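Long-range contact in chromosome-partitioning ATPase Soj (Thermus thermophilus, PDB 2BEJ), which hydrolyses ATP and binds double-stranded DNA cooperatively as ATP-dependent nucleoprotein filaments, probably serving in chromosome partitioning: residues N26-L31 / L114-A119. Numbering follows the deposited sequence.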
ATOM      1  N   ASN A  26       4.935  -3.276 -16.642  1.00 41.74           N
ATOM      2  CA  ASN A  26       5.726  -3.312 -15.415  1.00 42.36           C
ATOM      3  C   ASN A  26       5.327  -4.370 -14.399  1.00 41.94           C
ATOM      4  O   ASN A  26       6.190  -4.880 -13.700  1.00 42.00           O
ATOM      5  CB  ASN A  26       5.867  -1.923 -14.818  1.00 42.20           C
ATOM      6  CG  ASN A  26       6.751  -1.038 -15.677  1.00 44.19           C
ATOM      7  OD1 ASN A  26       7.840  -1.452 -16.102  1.00 43.82           O
ATOM      8  ND2 ASN A  26       6.283   0.168 -15.962  1.00 44.86           N
ATOM      9  N   LEU A  27       4.045  -4.721 -14.355  1.00 41.85           N
ATOM     10  CA  LEU A  27       3.600  -5.917 -13.637  1.00 42.91           C
ATOM     11  C   LEU A  27       4.257  -7.184 -14.174  1.00 42.90           C
ATOM     12  O   LEU A  27       4.712  -8.019 -13.403  1.00 43.57           O
ATOM     13  CB  LEU A  27       2.077  -6.082 -13.682  1.00 42.44           C
ATOM     14  CG  LEU A  27       1.258  -5.388 -12.608  1.00 43.61           C
ATOM     15  CD1 LEU A  27      -0.202  -5.816 -12.718  1.00 43.64           C
ATOM     16  CD2 LEU A  27       1.849  -5.696 -11.198  1.00 43.22           C
ATOM     17  N   ALA A  28       4.284  -7.330 -15.497  1.00 43.16           N
ATOM     18  CA  ALA A  28       4.983  -8.443 -16.125  1.00 42.34           C
ATOM     19  C   ALA A  28       6.443  -8.473 -15.691  1.00 42.57           C
ATOM     20  O   ALA A  28       6.937  -9.515 -15.257  1.00 43.17           O
ATOM     21  CB  ALA A  28       4.863  -8.360 -17.646  1.00 42.04           C
ATOM     22  N   ALA A  29       7.122  -7.330 -15.789  1.00 42.62           N
ATOM     23  CA  ALA A  29       8.520  -7.203 -15.365  1.00 43.13           C
ATOM     24  C   ALA A  29       8.757  -7.723 -13.952  1.00 43.58           C
ATOM     25  O   ALA A  29       9.720  -8.452 -13.720  1.00 43.46           O
ATOM     26  CB  ALA A  29       9.008  -5.761 -15.481  1.00 42.58           C
ATOM     27  N   TYR A  30       7.886  -7.358 -13.012  1.00 43.53           N
ATOM     28  CA  TYR A  30       8.106  -7.745 -11.618  1.00 44.08           C
ATOM     29  C   TYR A  30       7.502  -9.097 -11.215  1.00 44.54           C
ATOM     30  O   TYR A  30       8.002  -9.744 -10.295  1.00 44.65           O
ATOM     31  CB  TYR A  30       7.733  -6.623 -10.647  1.00 43.74           C
ATOM     32  CG  TYR A  30       8.703  -5.462 -10.718  1.00 43.61           C
ATOM     33  CD1 TYR A  30      10.002  -5.579 -10.207  1.00 43.41           C
ATOM     34  CD2 TYR A  30       8.332  -4.254 -11.303  1.00 43.20           C
ATOM     35  CE1 TYR A  30      10.903  -4.519 -10.283  1.00 43.29           C
ATOM     36  CE2 TYR A  30       9.216  -3.188 -11.375  1.00 43.52           C
ATOM     37  CZ  TYR A  30      10.503  -3.327 -10.870  1.00 43.77           C
ATOM     38  OH  TYR A  30      11.383  -2.266 -10.943  1.00 43.85           O
ATOM     39  N   LEU A  31       6.447  -9.529 -11.904  1.00 44.67           N
ATOM     40  CA  LEU A  31       5.926 -10.876 -11.682  1.00 45.30           C
ATOM     41  C   LEU A  31       6.899 -11.943 -12.195  1.00 45.96           C
ATOM     42  O   LEU A  31       7.034 -13.000 -11.577  1.00 45.78           O
ATOM     43  CB  LEU A  31       4.540 -11.062 -12.302  1.00 44.99           C
ATOM     44  CG  LEU A  31       3.358 -10.313 -11.666  1.00 44.78           C
ATOM     45  CD1 LEU A  31       2.116 -10.394 -12.583  1.00 44.71           C
ATOM     46  CD2 LEU A  31       3.036 -10.807 -10.275  1.00 43.82           C
ATOM     47  N   LEU A 114       0.771 -16.704 -15.208  1.00 50.00           N
ATOM     48  CA  LEU A 114      -0.075 -15.513 -15.245  1.00 49.82           C
ATOM     49  C   LEU A 114      -0.114 -14.933 -16.652  1.00 49.22           C
ATOM     50  O   LEU A 114       0.900 -14.905 -17.351  1.00 49.39           O
ATOM     51  CB  LEU A 114       0.426 -14.463 -14.250  1.00 49.59           C
ATOM     52  CG  LEU A 114       0.365 -14.835 -12.763  1.00 50.16           C
ATOM     53  CD1 LEU A 114       1.433 -14.086 -11.963  1.00 50.85           C
ATOM     54  CD2 LEU A 114      -1.030 -14.600 -12.171  1.00 50.44           C
ATOM     55  N   VAL A 115      -1.293 -14.488 -17.072  1.00 48.96           N
ATOM     56  CA  VAL A 115      -1.453 -13.893 -18.397  1.00 48.05           C
ATOM     57  C   VAL A 115      -2.046 -12.489 -18.257  1.00 47.89           C
ATOM     58  O   VAL A 115      -3.123 -12.304 -17.682  1.00 47.90           O
ATOM     59  CB  VAL A 115      -2.300 -14.793 -19.327  1.00 48.17           C
ATOM     60  CG1 VAL A 115      -2.315 -14.248 -20.754  1.00 47.93           C
ATOM     61  CG2 VAL A 115      -1.774 -16.235 -19.312  1.00 47.97           C
ATOM     62  N   LEU A 116      -1.319 -11.501 -18.769  1.00 47.31           N
ATOM     63  CA  LEU A 116      -1.755 -10.110 -18.718  1.00 46.46           C
ATOM     64  C   LEU A 116      -2.316  -9.651 -20.071  1.00 46.33           C
ATOM     65  O   LEU A 116      -1.620  -9.674 -21.087  1.00 45.97           O
ATOM     66  CB  LEU A 116      -0.594  -9.219 -18.273  1.00 46.96           C
ATOM     67  CG  LEU A 116      -0.053  -9.482 -16.864  1.00 47.14           C
ATOM     68  CD1 LEU A 116       1.192  -8.651 -16.619  1.00 48.32           C
ATOM     69  CD2 LEU A 116      -1.112  -9.181 -15.804  1.00 47.63           C
ATOM     70  N   LEU A 117      -3.583  -9.255 -20.077  1.00 45.62           N
ATOM     71  CA  LEU A 117      -4.244  -8.804 -21.305  1.00 45.54           C
ATOM     72  C   LEU A 117      -4.355  -7.278 -21.330  1.00 45.60           C
ATOM     73  O   LEU A 117      -5.194  -6.687 -20.645  1.00 46.48           O
ATOM     74  CB  LEU A 117      -5.618  -9.470 -21.456  1.00 44.81           C
ATOM     75  CG  LEU A 117      -5.734 -10.992 -21.251  1.00 44.83           C
ATOM     76  CD1 LEU A 117      -7.209 -11.412 -21.265  1.00 44.60           C
ATOM     77  CD2 LEU A 117      -4.923 -11.803 -22.284  1.00 43.79           C
ATOM     78  N   ASP A 118      -3.484  -6.642 -22.102  1.00 45.71           N
ATOM     79  CA  ASP A 118      -3.501  -5.197 -22.228  1.00 45.72           C
ATOM     80  C   ASP A 118      -4.567  -4.800 -23.246  1.00 46.32           C
ATOM     81  O   ASP A 118      -4.365  -4.954 -24.444  1.00 46.85           O
ATOM     82  CB  ASP A 118      -2.124  -4.668 -22.641  1.00 45.30           C
ATOM     83  CG  ASP A 118      -2.040  -3.150 -22.587  1.00 45.07           C
ATOM     84  OD1 ASP A 118      -2.919  -2.530 -21.951  1.00 44.73           O
ATOM     85  OD2 ASP A 118      -1.101  -2.575 -23.180  1.00 43.59           O
ATOM     86  N   ALA A 119      -5.696  -4.298 -22.751  1.00 46.54           N
ATOM     87  CA  ALA A 119      -6.843  -3.944 -23.588  1.00 47.25           C
ATOM     88  C   ALA A 119      -6.736  -2.528 -24.167  1.00 47.83           C
ATOM     89  O   ALA A 119      -6.124  -1.654 -23.551  1.00 47.56           O
ATOM     90  CB  ALA A 119      -8.138  -4.099 -22.798  1.00 46.42           C
TER
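The peptide plane joining Leu27 to Ala28 has the CD1 methyl of Leu116 on one of its faces, above the nitrogen and tilted about 20° from the perpendicular, with CD1 3.5 Å from Ala28 N. The carbonyl of that peptide, Leu27 O, accepts the helical bond from Leu31 N (2.7 Å). This is helix-on-sheet packing in the P-loop NTPase fold: helix 20-33, which begins in the nucleotide-binding loop, lies against strand 114-118, set in the sheet between strands 38-42 and 8-11. The short segments run nearly antiparallel, at 167°, with their axes 9.7 Å apart at closest approach.

No hydrogen bond links them; apart from the methyl over the Leu27–Ala28 peptide, the contacts pair apolar side chains. Beside Leu116 CD1, Ala28 CB lies 3.8 Å from this methyl and Leu27 CB 4.0 Å from it, while Leu31 CD1 stands a little farther off. With CG anti to the carbonyl carbon and CD1 anti to CA (chi2 173°), Leu116 is extended and presents one methyl, rather than its fork, to the backbone. Leu40, Ile9 and Leu11 of the adjoining strands pack around Leu116, and Val38 touches both Ala28 and Leu31; Leu27 also meets Leu238 of helix 230-248.

The same strand and helix meet again near the nucleotide site, where Asp118 OD2 is hydrogen-bonded to OG1 of Thr21, a magnesium- and ATP-binding residue. The leucine packing thus joins the two elements behind that site, with the side chain of Leu116 about 12 Å from the bound magnesium ion. Farther from the site, the side chains of Leu31 and Leu114 meet nearly perpendicular to each other, and Leu114 CD1 touches both branches of Leu31, 3.8 Å from CD1 and 4.0 Å from CD2.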